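Local coordinates for periplasmic binding protein (Veillonella parvula, PDB 4LJS), which probably binds a substrate, such as an iron chelate or a related metal-containing compound, outside the cytoplasmic membrane and delivers it to an ABC-type importer, at residues 98-103 with 127-132; 199-204 with 254-259; 190-195 with 309-314; 152-157 with 297-302. All blocks are in the same frame, centred on the assembly; numbering follows the deposited sequence.

Overall arrangement
The four contacts sample both lobes of a periplasmic binding protein and the region between them. Contact 1 packs two helices on the four-stranded parallel sheet of the N-terminal lobe. Contacts 2 and 3 belong to the C-terminal lobe, with centres about 27 Å apart, and their segments 190-195 and 199-204 nearly follow one another at strand 196-203. The centre of contact 4 lies about 6 Å from the centre of the chain; it shares helix 299-310 with contact 3, their centres about 22 Å apart. The centres of contacts 1 and 3 are the farthest apart, about 49 Å. In relatives the ligand sits in the cleft between the lobes; contact 2 probably lies near its rim, contact 4 at the joint.

Contact 1 of 4, residues 98-103 with 127-132; sequences ANLESV and TFWQAR
Val103 and Trp129 hold the nearest pair of alpha carbons, 10.9 Å apart, so helices 100-106 and 126-130 keep their backbones well separated and meet through their side chains, the large indole of Trp129 spanning most of the gap. From the first helix, Val103 CG1 presses on the outer carbons of the indole, 3.8 Å from Trp129 CH2, and the two side chains run at about a right angle. Leu100 comes from the turn before. Its CG lies opposite the backbone N (chi1 178°), which carries CD1 out to 4.1 Å from Trp129 CZ2 while the leucine and the indole run past one another in opposite directions. The same methyl reaches Phe128, with Leu100 CD1 4.2 Å from Phe128 CE1. The two aromatic neighbours also brace each other: Phe128 CD1 sits 3.7 Å above the Trp129 ring plane, over its centre, and Trp129 CG lies at the edge of the phenyl ring. The indole is further held by its N-H, since Trp129 NE1 bonds to Leu123 O. The start of helix 100-106 is fixed by Asn99 at the N-cap. Its OD1 accepts from Ser102 N at 2.9 Å in a nearly straight bond (167°), and Ser102 OG gives Asn99 OD1 a second bond of 3.0 Å from the same face of the amide. Val103 and Trp129 both also touch Leu111 on strand 110-113. Neighbouring helices sharing one face of a parallel sheet are characteristic of a Rossmann-like lobe, and helix 126-130 lies in the beta-alpha-beta crossover from strand 110-113 to strand 135-138.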
loop_
_atom_site.group_PDB
_atom_site.type_symbol
_atom_site.label_atom_id
_atom_site.label_comp_id
_atom_site.label_asym_id
_atom_site.label_seq_id
_atom_site.Cartn_x
_atom_site.Cartn_y
_atom_site.Cartn_z
ATOM N N ALA A 98 8.933 -18.456 2.301
ATOM C CA ALA A 98 8.843 -17.762 1.021
ATOM C C ALA A 98 9.927 -18.262 0.083
ATOM O O ALA A 98 10.839 -17.529 -0.287
ATOM C CB ALA A 98 8.935 -16.226 1.204
ATOM N N ASN A 99 9.831 -19.534 -0.280
ATOM C CA ASN A 99 10.737 -20.129 -1.246
ATOM C C ASN A 99 9.926 -21.120 -2.055
ATOM O O ASN A 99 8.840 -21.535 -1.631
ATOM C CB ASN A 99 11.907 -20.827 -0.559
ATOM C CG ASN A 99 11.452 -21.914 0.380
ATOM O OD1 ASN A 99 11.087 -23.003 -0.055
ATOM N ND2 ASN A 99 11.448 -21.619 1.675
ATOM N N LEU A 100 10.446 -21.498 -3.216
ATOM C CA LEU A 100 9.668 -22.284 -4.155
ATOM C C LEU A 100 9.269 -23.644 -3.572
ATOM O O LEU A 100 8.137 -24.103 -3.756
ATOM C CB LEU A 100 10.417 -22.428 -5.486
ATOM C CG LEU A 100 9.749 -23.283 -6.573
ATOM C CD1 LEU A 100 8.373 -22.733 -6.979
ATOM C CD2 LEU A 100 10.663 -23.419 -7.788
ATOM N N GLU A 101 10.189 -24.272 -2.852
ATOM C CA GLU A 101 9.946 -25.617 -2.344
ATOM C C GLU A 101 8.794 -25.643 -1.327
ATOM O O GLU A 101 7.924 -26.509 -1.395
ATOM C CB GLU A 101 11.227 -26.213 -1.758
ATOM C CG GLU A 101 11.457 -27.638 -2.167
ATOM C CD GLU A 101 12.797 -28.189 -1.700
ATOM O OE1 GLU A 101 13.797 -28.037 -2.443
ATOM O OE2 GLU A 101 12.840 -28.785 -0.602
ATOM N N SER A 102 8.776 -24.683 -0.406
ATOM C CA SER A 102 7.686 -24.585 0.580
ATOM C C SER A 102 6.339 -24.247 -0.071
ATOM O O SER A 102 5.307 -24.811 0.285
ATOM C CB SER A 102 7.998 -23.528 1.649
ATOM O OG SER A 102 9.269 -23.741 2.233
ATOM N N VAL A 103 6.350 -23.310 -1.013
ATOM C CA VAL A 103 5.114 -22.919 -1.692
ATOM C C VAL A 103 4.535 -24.041 -2.571
ATOM O O VAL A 103 3.317 -24.200 -2.646
ATOM C CB VAL A 103 5.286 -21.611 -2.466
ATOM C CG1 VAL A 103 4.040 -21.300 -3.289
ATOM C CG2 VAL A 103 5.559 -20.471 -1.488
ATOM N N THR A 127 3.416 -18.591 -16.021
ATOM C CA THR A 127 3.433 -19.733 -16.928
ATOM C C THR A 127 3.709 -21.043 -16.183
ATOM O O THR A 127 3.105 -22.077 -16.473
ATOM C CB THR A 127 4.469 -19.522 -18.047
ATOM O OG1 THR A 127 4.001 -18.493 -18.928
ATOM C CG2 THR A 127 4.679 -20.801 -18.852
ATOM N N PHE A 128 4.616 -20.987 -15.215
ATOM C CA PHE A 128 4.941 -22.145 -14.399
ATOM C C PHE A 128 3.715 -22.602 -13.615
ATOM O O PHE A 128 3.376 -23.785 -13.607
ATOM C CB PHE A 128 6.091 -21.799 -13.450
ATOM C CG PHE A 128 6.400 -22.867 -12.446
ATOM C CD1 PHE A 128 5.762 -22.886 -11.210
ATOM C CD2 PHE A 128 7.349 -23.839 -12.718
ATOM C CE1 PHE A 128 6.055 -23.874 -10.270
ATOM C CE2 PHE A 128 7.643 -24.827 -11.781
ATOM C CZ PHE A 128 6.992 -24.838 -10.551
ATOM N N TRP A 129 3.054 -21.656 -12.962
ATOM C CA TRP A 129 1.910 -21.962 -12.114
ATOM C C TRP A 129 0.670 -22.350 -12.906
ATOM O O TRP A 129 -0.144 -23.149 -12.441
ATOM C CB TRP A 129 1.613 -20.786 -11.178
ATOM C CG TRP A 129 2.647 -20.677 -10.111
ATOM C CD1 TRP A 129 3.605 -19.712 -9.989
ATOM C CD2 TRP A 129 2.858 -21.596 -9.031
ATOM N NE1 TRP A 129 4.397 -19.969 -8.892
ATOM C CE2 TRP A 129 3.957 -21.118 -8.284
ATOM C CE3 TRP A 129 2.220 -22.775 -8.618
ATOM C CZ2 TRP A 129 4.434 -21.774 -7.148
ATOM C CZ3 TRP A 129 2.692 -23.432 -7.489
ATOM C CH2 TRP A 129 3.791 -22.925 -6.762
ATOM N N GLN A 130 0.529 -21.790 -14.103
ATOM C CA GLN A 130 -0.614 -22.116 -14.942
ATOM C C GLN A 130 -0.544 -23.574 -15.390
ATOM O O GLN A 130 -1.566 -24.208 -15.650
ATOM C CB GLN A 130 -0.719 -21.153 -16.128
ATOM C CG GLN A 130 -1.318 -19.799 -15.734
ATOM C CD GLN A 130 -1.097 -18.713 -16.774
ATOM O OE1 GLN A 130 -0.423 -18.929 -17.780
ATOM N NE2 GLN A 130 -1.665 -17.536 -16.532
ATOM N N ALA A 131 0.668 -24.113 -15.449
ATOM C CA ALA A 131 0.841 -25.513 -15.799
ATOM C C ALA A 131 0.483 -26.394 -14.601
ATOM O O ALA A 131 0.245 -27.592 -14.747
ATOM C CB ALA A 131 2.268 -25.770 -16.245
ATOM N N ARG A 132 0.453 -25.788 -13.416
ATOM C CA ARG A 132 0.071 -26.494 -12.200
ATOM C C ARG A 132 -1.373 -26.170 -11.827
ATOM O O ARG A 132 -1.793 -26.403 -10.697
ATOM C CB ARG A 132 1.024 -26.133 -11.054
ATOM C CG ARG A 132 2.493 -26.354 -11.405
ATOM C CD ARG A 132 3.428 -26.193 -10.202
ATOM N NE ARG A 132 3.210 -27.184 -9.138
ATOM C CZ ARG A 132 3.561 -28.468 -9.211
ATOM N NH1 ARG A 132 4.135 -28.950 -10.308
ATOM N NH2 ARG A 132 3.326 -29.286 -8.183
#

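Contact 2 of 4, residues 199-204 with 254-259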
loop_
_atom_site.group_PDB
_atom_site.type_symbol
_atom_site.label_atom_id
_atom_site.label_comp_id
_atom_site.label_asym_id
_atom_site.label_seq_id
_atom_site.Cartn_x
_atom_site.Cartn_y
_atom_site.Cartn_z
ATOM N N PHE A 199 6.954 15.466 1.008
ATOM C CA PHE A 199 7.010 14.074 1.443
ATOM C C PHE A 199 8.446 13.581 1.390
ATOM O O PHE A 199 9.067 13.559 0.323
ATOM C CB PHE A 199 6.149 13.185 0.550
ATOM C CG PHE A 199 4.697 13.561 0.533
ATOM C CD1 PHE A 199 4.238 14.580 -0.289
ATOM C CD2 PHE A 199 3.786 12.883 1.324
ATOM C CE1 PHE A 199 2.896 14.919 -0.313
ATOM C CE2 PHE A 199 2.443 13.217 1.307
ATOM C CZ PHE A 199 1.998 14.242 0.490
ATOM N N ILE A 200 8.975 13.193 2.544
ATOM C CA ILE A 200 10.336 12.680 2.614
ATOM C C ILE A 200 10.444 11.497 3.560
ATOM O O ILE A 200 9.669 11.377 4.511
ATOM C CB ILE A 200 11.342 13.760 3.070
ATOM C CG1 ILE A 200 10.825 14.479 4.319
ATOM C CG2 ILE A 200 11.601 14.754 1.951
ATOM C CD1 ILE A 200 11.886 15.258 5.059
ATOM N N GLU A 201 11.404 10.618 3.281
ATOM C CA GLU A 201 11.775 9.553 4.206
ATOM C C GLU A 201 13.182 9.833 4.691
ATOM O O GLU A 201 14.058 10.190 3.902
ATOM C CB GLU A 201 11.718 8.168 3.545
ATOM C CG GLU A 201 12.230 7.043 4.453
ATOM C CD GLU A 201 12.168 5.652 3.824
ATOM O OE1 GLU A 201 11.944 5.549 2.596
ATOM O OE2 GLU A 201 12.345 4.660 4.573
ATOM N N VAL A 202 13.400 9.682 5.992
ATOM C CA VAL A 202 14.715 9.925 6.561
ATOM C C VAL A 202 15.560 8.660 6.546
ATOM O O VAL A 202 15.160 7.628 7.083
ATOM C CB VAL A 202 14.622 10.465 7.994
ATOM C CG1 VAL A 202 16.001 10.480 8.643
ATOM C CG2 VAL A 202 14.009 11.855 7.984
ATOM N N GLN A 203 16.723 8.751 5.908
ATOM C CA GLN A 203 17.665 7.645 5.846
ATOM C C GLN A 203 19.033 8.146 6.261
ATOM O O GLN A 203 19.743 8.768 5.469
ATOM C CB GLN A 203 17.718 7.063 4.437
ATOM C CG GLN A 203 16.531 6.182 4.105
ATOM C CD GLN A 203 16.551 4.881 4.886
ATOM O OE1 GLN A 203 17.599 4.249 5.039
ATOM N NE2 GLN A 203 15.394 4.478 5.391
ATOM N N GLY A 204 19.396 7.872 7.509
ATOM C CA GLY A 204 20.612 8.418 8.076
ATOM C C GLY A 204 20.468 9.919 8.221
ATOM O O GLY A 204 19.536 10.407 8.866
ATOM N N ASP A 254 8.654 -0.094 7.576
ATOM C CA ASP A 254 8.380 -0.927 8.728
ATOM C C ASP A 254 9.538 -1.287 9.698
ATOM O O ASP A 254 9.342 -1.139 10.875
ATOM C CB ASP A 254 7.369 -2.070 8.465
ATOM C CG ASP A 254 7.678 -2.900 7.245
ATOM O OD1 ASP A 254 8.730 -2.742 6.623
ATOM O OD2 ASP A 254 6.853 -3.749 6.932
ATOM N N GLY A 255 10.719 -1.727 9.259
ATOM C CA GLY A 255 11.738 -2.009 10.252
ATOM C C GLY A 255 12.121 -0.808 11.089
ATOM O O GLY A 255 12.590 -0.952 12.219
ATOM N N GLU A 256 11.889 0.382 10.543
ATOM C CA GLU A 256 12.357 1.610 11.174
ATOM C C GLU A 256 11.331 2.282 12.081
ATOM O O GLU A 256 11.517 3.425 12.490
ATOM C CB GLU A 256 12.900 2.569 10.117
ATOM C CG GLU A 256 14.152 2.010 9.451
ATOM C CD GLU A 256 14.320 2.472 8.025
ATOM O OE1 GLU A 256 13.903 3.606 7.716
ATOM O OE2 GLU A 256 14.862 1.694 7.209
ATOM N N TYR A 257 10.268 1.550 12.408
ATOM C CA TYR A 257 9.292 1.983 13.404
ATOM C C TYR A 257 9.941 2.209 14.767
ATOM O O TYR A 257 9.589 3.150 15.483
ATOM C CB TYR A 257 8.168 0.952 13.541
ATOM C CG TYR A 257 7.013 1.157 12.582
ATOM C CD1 TYR A 257 7.238 1.418 11.236
ATOM C CD2 TYR A 257 5.696 1.071 13.019
ATOM C CE1 TYR A 257 6.185 1.605 10.352
ATOM C CE2 TYR A 257 4.632 1.256 12.141
ATOM C CZ TYR A 257 4.886 1.520 10.808
ATOM O OH TYR A 257 3.846 1.698 9.926
ATOM N N SER A 258 10.891 1.342 15.118
ATOM C CA SER A 258 11.574 1.421 16.408
ATOM C C SER A 258 12.438 2.680 16.547
ATOM O O SER A 258 12.831 3.053 17.650
ATOM C CB SER A 258 12.418 0.165 16.650
ATOM O OG SER A 258 13.415 0.011 15.653
ATOM N N GLN A 259 12.721 3.331 15.424
ATOM C CA GLN A 259 13.522 4.547 15.425
ATOM C C GLN A 259 12.671 5.802 15.268
ATOM O O GLN A 259 13.208 6.888 15.068
ATOM C CB GLN A 259 14.566 4.490 14.308
ATOM C CG GLN A 259 15.689 3.512 14.576
ATOM C CD GLN A 259 16.432 3.832 15.855
ATOM O OE1 GLN A 259 16.225 3.189 16.886
ATOM N NE2 GLN A 259 17.303 4.834 15.800
#
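Gln203 and Glu256 meet through one nitrogen and two oxygens. Gln203 NE2 lies 2.9 Å from Glu256 OE1, but the bond is bent (117°) and weak. From Gln203 NE2 to Glu256 OE2 it is straight (171°) yet long, 3.4 Å, and also weak. The two side chains cross almost squarely. A bend at chi2 turns the Gln203 amide toward both acids, and the same nitrogen serves Glu201: Gln203 NE2 donates to Glu201 OE2 at 3.2 Å, coming from above the carboxylate plane (64° out of it). One amide thus bridges two acids, whose oxygens Glu201 OE2 and Glu256 OE1 are 3.7 Å apart. The other oxygen, Glu201 OE1, is paired in a salt bridge with Arg208 and hydrogen-bonded to Tyr210, which probably eases the repulsion between the two acids. A leucine in place of Gln203 would probably leave the two carboxylates facing each other without the N-H groups they share. Strands 196-203 and 247-252 are parallel neighbours in the C-terminal lobe, and the loop carrying Glu256 follows the latter. Tyr257 of this loop meets Tyr78 of the N-terminal lobe, consistent with a position on the rim of the interlobe cleft found in periplasmic binding proteins.

Contact 3 of 4, residues 190-195 with 309-314; sequences AHEKPP and GLYPNL
Tyr311 and Leu310 both turn their CG atoms away from their own carbonyl carbons and beside the backbone N (chi1 -56° and -73°), and between the two side chains they form a notch that takes the Pro195 ring. Each crosses the proline at about a right angle. On one side Pro195 CG rests 3.8 Å from Leu310 CD2, with Leu310 CB at 4.0 Å from the same Pro195 CG. On the other, Pro195 CD lies 3.6 Å from Tyr311 CE1 and 3.5 Å from Tyr311 OH, near the outer end of the phenol. The leucine carbonyl adds to the fit, Leu310 O lying 3.9 Å from Pro195 CB. This joins two parts of the C-terminal alpha/beta lobe: the loop from helix 168-188 to strand 196-203, and the end of helix 299-310, where Tyr311 is the first residue to leave helical geometry. Helix 168-188 is the long helix that links the lobes, as in siderophore-binding relatives. The phenol is held at its far end, because Tyr311 OH is hydrogen-bonded to Leu223 O. Were this tyrosine a valine, Leu223 O would be likely to lose its hydroxyl mate and a gap to open beside Pro195 CD. Glu192 approaches only loosely, with Glu192 OE1 4.4 Å from Tyr311 CD1. Beyond the notch, Leu310 continues inward onto Val247 and Phe249 of strand 247-252, and the tyrosine also packs on Thr185 of helix 168-188. A backbone bond between Pro195 and Asp226 ties down the proline's end of the loop.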
loop_
_atom_site.group_PDB
_atom_site.type_symbol
_atom_site.label_atom_id
_atom_site.label_comp_id
_atom_site.label_asym_id
_atom_site.label_seq_id
_atom_site.Cartn_x
_atom_site.Cartn_y
_atom_site.Cartn_z
ATOM N N ALA A 190 -11.792 24.281 -1.691
ATOM C CA ALA A 190 -11.444 24.830 -3.000
ATOM C C ALA A 190 -11.289 26.353 -2.991
ATOM O O ALA A 190 -10.590 26.909 -3.825
ATOM C CB ALA A 190 -12.464 24.398 -4.051
ATOM N N HIS A 191 -11.931 27.017 -2.040
ATOM C CA HIS A 191 -11.850 28.468 -1.924
ATOM C C HIS A 191 -10.590 28.936 -1.198
ATOM O O HIS A 191 -10.321 30.135 -1.130
ATOM C CB HIS A 191 -13.069 28.996 -1.176
ATOM C CG HIS A 191 -13.182 28.471 0.219
ATOM N ND1 HIS A 191 -13.526 27.165 0.497
ATOM C CD2 HIS A 191 -12.990 29.073 1.416
ATOM C CE1 HIS A 191 -13.545 26.987 1.805
ATOM N NE2 HIS A 191 -13.223 28.128 2.386
ATOM N N GLU A 192 -9.827 27.991 -0.655
ATOM C CA GLU A 192 -8.636 28.315 0.126
ATOM C C GLU A 192 -7.368 28.168 -0.710
ATOM O O GLU A 192 -7.380 27.518 -1.753
ATOM C CB GLU A 192 -8.548 27.416 1.369
ATOM C CG GLU A 192 -9.741 27.537 2.315
ATOM C CD GLU A 192 -9.694 26.541 3.468
ATOM O OE1 GLU A 192 -9.002 25.508 3.351
ATOM O OE2 GLU A 192 -10.354 26.794 4.498
ATOM N N LYS A 193 -6.279 28.778 -0.250
ATOM C CA LYS A 193 -4.972 28.600 -0.877
ATOM C C LYS A 193 -4.481 27.177 -0.645
ATOM O O LYS A 193 -4.438 26.719 0.498
ATOM C CB LYS A 193 -3.961 29.594 -0.301
ATOM C CG LYS A 193 -2.562 29.465 -0.881
ATOM C CD LYS A 193 -1.685 30.644 -0.475
ATOM C CE LYS A 193 -0.299 30.541 -1.101
ATOM N NZ LYS A 193 0.548 31.735 -0.811
ATOM N N PRO A 194 -4.112 26.473 -1.729
ATOM C CA PRO A 194 -3.621 25.093 -1.638
ATOM C C PRO A 194 -2.375 25.024 -0.772
ATOM O O PRO A 194 -1.488 25.858 -0.933
ATOM C CB PRO A 194 -3.256 24.748 -3.087
ATOM C CG PRO A 194 -4.004 25.726 -3.923
ATOM C CD PRO A 194 -4.076 26.981 -3.110
ATOM N N PRO A 195 -2.312 24.052 0.148
ATOM C CA PRO A 195 -1.148 23.916 1.029
ATOM C C PRO A 195 0.059 23.384 0.256
ATOM O O PRO A 195 -0.110 22.615 -0.688
ATOM C CB PRO A 195 -1.616 22.885 2.058
ATOM C CG PRO A 195 -2.609 22.057 1.322
ATOM C CD PRO A 195 -3.324 23.010 0.400
ATOM N N GLY A 309 -3.510 16.141 7.631
ATOM C CA GLY A 309 -2.336 16.994 7.722
ATOM C C GLY A 309 -2.363 18.195 6.782
ATOM O O GLY A 309 -1.860 19.275 7.115
ATOM N N LEU A 310 -2.941 18.017 5.595
ATOM C CA LEU A 310 -3.008 19.109 4.627
ATOM C C LEU A 310 -4.022 20.150 5.067
ATOM O O LEU A 310 -3.785 21.350 4.936
ATOM C CB LEU A 310 -3.383 18.589 3.235
ATOM C CG LEU A 310 -2.324 17.809 2.460
ATOM C CD1 LEU A 310 -2.934 17.238 1.186
ATOM C CD2 LEU A 310 -1.123 18.701 2.150
ATOM N N TYR A 311 -5.145 19.689 5.614
ATOM C CA TYR A 311 -6.245 20.595 5.939
ATOM C C TYR A 311 -6.721 20.536 7.398
ATOM O O TYR A 311 -7.840 20.107 7.664
ATOM C CB TYR A 311 -7.406 20.327 4.979
ATOM C CG TYR A 311 -6.999 20.441 3.526
ATOM C CD1 TYR A 311 -6.827 21.684 2.929
ATOM C CD2 TYR A 311 -6.765 19.307 2.751
ATOM C CE1 TYR A 311 -6.457 21.796 1.604
ATOM C CE2 TYR A 311 -6.390 19.416 1.410
ATOM C CZ TYR A 311 -6.240 20.663 0.846
ATOM O OH TYR A 311 -5.866 20.793 -0.478
ATOM N N PRO A 312 -5.878 20.997 8.343
ATOM C CA PRO A 312 -6.149 20.924 9.788
ATOM C C PRO A 312 -7.438 21.635 10.197
ATOM O O PRO A 312 -8.049 21.272 11.203
ATOM C CB PRO A 312 -4.952 21.657 10.413
ATOM C CG PRO A 312 -3.900 21.650 9.368
ATOM C CD PRO A 312 -4.623 21.715 8.059
ATOM N N ASN A 313 -7.845 22.643 9.437
ATOM C CA ASN A 313 -9.078 23.353 9.755
ATOM C C ASN A 313 -10.324 22.555 9.402
ATOM O O ASN A 313 -11.353 22.681 10.061
ATOM C CB ASN A 313 -9.113 24.724 9.082
ATOM C CG ASN A 313 -8.166 25.706 9.729
ATOM O OD1 ASN A 313 -7.951 25.670 10.942
ATOM N ND2 ASN A 313 -7.583 26.587 8.922
ATOM N N LEU A 314 -10.231 21.745 8.356
ATOM C CA LEU A 314 -11.339 20.880 7.970
ATOM C C LEU A 314 -11.417 19.675 8.906
ATOM O O LEU A 314 -12.501 19.174 9.197
ATOM C CB LEU A 314 -11.173 20.409 6.525
ATOM C CG LEU A 314 -12.323 19.566 5.970
ATOM C CD1 LEU A 314 -13.621 20.344 6.042
ATOM C CD2 LEU A 314 -12.027 19.155 4.543
#

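Contact 4 of 4, residues 152-157 with 297-302. Unlike the reference sequence in segment 297-302: Ser302 (reference Gly).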
loop_
_atom_site.group_PDB
_atom_site.type_symbol
_atom_site.label_atom_id
_atom_site.label_comp_id
_atom_site.label_asym_id
_atom_site.label_seq_id
_atom_site.Cartn_x
_atom_site.Cartn_y
_atom_site.Cartn_z
ATOM N N ASP A 152 -5.147 5.395 -8.690
ATOM C CA ASP A 152 -5.888 4.578 -9.644
ATOM C C ASP A 152 -5.416 3.123 -9.688
ATOM O O ASP A 152 -6.239 2.208 -9.677
ATOM C CB ASP A 152 -5.826 5.191 -11.045
ATOM C CG ASP A 152 -6.797 6.349 -11.216
ATOM O OD1 ASP A 152 -7.739 6.463 -10.400
ATOM O OD2 ASP A 152 -6.619 7.145 -12.165
HETATM N N MSE A 153 -4.104 2.907 -9.735
HETATM C CA MSE A 153 -3.579 1.540 -9.742
HETATM C C MSE A 153 -4.037 0.758 -8.521
HETATM O O MSE A 153 -4.321 -0.432 -8.624
HETATM C CB MSE A 153 -2.055 1.524 -9.800
HETATM C CG MSE A 153 -1.490 1.998 -11.104
HETATM SE SE MSE A 153 0.432 2.214 -10.952
HETATM C CE MSE A 153 0.761 2.955 -12.743
ATOM N N GLU A 154 -4.102 1.427 -7.367
ATOM C CA GLU A 154 -4.556 0.769 -6.140
ATOM C C GLU A 154 -6.043 0.427 -6.207
ATOM O O GLU A 154 -6.456 -0.651 -5.772
ATOM C CB GLU A 154 -4.256 1.623 -4.904
ATOM C CG GLU A 154 -2.775 1.914 -4.700
ATOM C CD GLU A 154 -1.912 0.657 -4.763
ATOM O OE1 GLU A 154 -2.267 -0.356 -4.115
ATOM O OE2 GLU A 154 -0.881 0.684 -5.467
ATOM N N TYR A 155 -6.843 1.342 -6.755
ATOM C CA TYR A 155 -8.271 1.086 -6.937
ATOM C C TYR A 155 -8.511 -0.149 -7.808
ATOM O O TYR A 155 -9.319 -1.008 -7.462
ATOM C CB TYR A 155 -8.975 2.298 -7.553
ATOM C CG TYR A 155 -9.016 3.507 -6.646
ATOM C CD1 TYR A 155 -8.977 3.360 -5.268
ATOM C CD2 TYR A 155 -9.102 4.797 -7.167
ATOM C CE1 TYR A 155 -9.017 4.461 -4.431
ATOM C CE2 TYR A 155 -9.138 5.909 -6.333
ATOM C CZ TYR A 155 -9.093 5.730 -4.961
ATOM O OH TYR A 155 -9.129 6.812 -4.105
ATOM N N LYS A 156 -7.812 -0.226 -8.939
ATOM C CA LYS A 156 -7.982 -1.340 -9.862
ATOM C C LYS A 156 -7.548 -2.634 -9.183
ATOM O O LYS A 156 -8.165 -3.684 -9.368
ATOM C CB LYS A 156 -7.166 -1.124 -11.142
ATOM C CG LYS A 156 -6.985 -2.411 -11.965
ATOM C CD LYS A 156 -6.276 -2.169 -13.303
ATOM C CE LYS A 156 -5.968 -3.484 -14.033
ATOM N NZ LYS A 156 -4.879 -4.281 -13.379
ATOM N N TYR A 157 -6.481 -2.539 -8.396
ATOM C CA TYR A 157 -5.943 -3.674 -7.662
ATOM C C TYR A 157 -7.037 -4.252 -6.779
ATOM O O TYR A 157 -7.315 -5.450 -6.807
ATOM C CB TYR A 157 -4.766 -3.205 -6.811
ATOM C CG TYR A 157 -4.114 -4.259 -5.937
ATOM C CD1 TYR A 157 -3.149 -5.118 -6.457
ATOM C CD2 TYR A 157 -4.432 -4.369 -4.584
ATOM C CE1 TYR A 157 -2.528 -6.061 -5.663
ATOM C CE2 TYR A 157 -3.815 -5.316 -3.776
ATOM C CZ TYR A 157 -2.865 -6.164 -4.324
ATOM O OH TYR A 157 -2.237 -7.113 -3.543
ATOM N N ILE A 297 -5.503 -1.996 0.161
ATOM C CA ILE A 297 -6.530 -1.440 1.045
ATOM C C ILE A 297 -6.009 -0.395 2.048
ATOM O O ILE A 297 -6.771 0.459 2.492
ATOM C CB ILE A 297 -7.317 -2.572 1.783
ATOM C CG1 ILE A 297 -8.638 -2.047 2.347
ATOM C CG2 ILE A 297 -6.467 -3.214 2.875
ATOM C CD1 ILE A 297 -9.548 -1.425 1.312
ATOM N N ARG A 298 -4.714 -0.438 2.378
ATOM C CA ARG A 298 -4.149 0.485 3.372
ATOM C C ARG A 298 -3.965 1.913 2.829
ATOM O O ARG A 298 -3.524 2.823 3.546
ATOM C CB ARG A 298 -2.831 -0.048 3.960
ATOM C CG ARG A 298 -2.960 -1.386 4.699
ATOM C CD ARG A 298 -3.992 -1.307 5.823
ATOM N NE ARG A 298 -3.595 -0.356 6.858
ATOM C CZ ARG A 298 -2.785 -0.645 7.871
ATOM N NH1 ARG A 298 -2.273 -1.872 8.005
ATOM N NH2 ARG A 298 -2.488 0.296 8.758
ATOM N N LEU A 299 -4.305 2.107 1.563
ATOM C CA LEU A 299 -4.377 3.447 0.990
ATOM C C LEU A 299 -5.321 4.354 1.808
ATOM O O LEU A 299 -5.147 5.571 1.849
ATOM C CB LEU A 299 -4.842 3.375 -0.467
ATOM C CG LEU A 299 -5.010 4.708 -1.205
ATOM C CD1 LEU A 299 -3.750 5.566 -1.090
ATOM C CD2 LEU A 299 -5.360 4.474 -2.653
ATOM N N LEU A 300 -6.313 3.752 2.460
ATOM C CA LEU A 300 -7.222 4.503 3.322
ATOM C C LEU A 300 -6.485 5.231 4.449
ATOM O O LEU A 300 -6.822 6.369 4.782
ATOM C CB LEU A 300 -8.303 3.585 3.902
ATOM C CG LEU A 300 -9.340 4.271 4.799
ATOM C CD1 LEU A 300 -10.034 5.429 4.062
ATOM C CD2 LEU A 300 -10.363 3.270 5.341
ATOM N N ASP A 301 -5.482 4.572 5.028
ATOM C CA ASP A 301 -4.689 5.166 6.109
ATOM C C ASP A 301 -3.940 6.416 5.632
ATOM O O ASP A 301 -3.893 7.434 6.333
ATOM C CB ASP A 301 -3.686 4.150 6.679
ATOM C CG ASP A 301 -4.357 2.999 7.409
ATOM O OD1 ASP A 301 -4.808 2.045 6.743
ATOM O OD2 ASP A 301 -4.420 3.038 8.654
ATOM N N SER A 302 -3.341 6.336 4.447
ATOM C CA SER A 302 -2.590 7.471 3.923
ATOM C C SER A 302 -3.489 8.627 3.494
ATOM O O SER A 302 -3.145 9.787 3.725
ATOM C CB SER A 302 -1.657 7.062 2.787
ATOM O OG SER A 302 -2.313 6.308 1.789
#
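Leu299 meets helix 151-164 with a single methyl. Leu299 CD2 lies 3.8 Å from Glu154 CB and 4.2 Å from Glu154 CG, and, at about a right angle to that approach, 4.1 Å from Tyr155 CE1. With chi1 at 178°, Leu299 reaches out past its own backbone, which brings CD2 to the Glu154 side of helix 151-164. Glu154 offers only its aliphatic part here. Its chain bends at chi2 (-50°) and takes the carboxylate elsewhere, OE1 accepting from Gly296 N and OE2 bonded to Ser141 OG, so both oxygens of this buried acid are satisfied. Tyr155 points away at its root, yet its ring swings back beside Leu299 and packs on Met178 and Gln179 of helix 168-188, the long connecting helix of this bilobal fold. Ile219 of helix 215-222, in the C-terminal lobe, touches Leu299 as well, so side chains from both lobes and the connecting helix gather at this joint. Farther out, Arg298, just before helix 299-310, is salt-bridged to Asp301 in its first turn. The bond from Arg298 NE to Asp301 OD1 is 2.7 Å, in the guanidinium plane but from above the carboxylate plane; Arg298 NH2 adds a weak bond of 3.4 Å to Asp301 OD2. Each has a second partner, Arg298 pairing with Glu56 of helix 52-60 and Asp301 with Arg80, while Tyr157 packs on Asn53, Ser54 and Thr57 of that same helix 52-60.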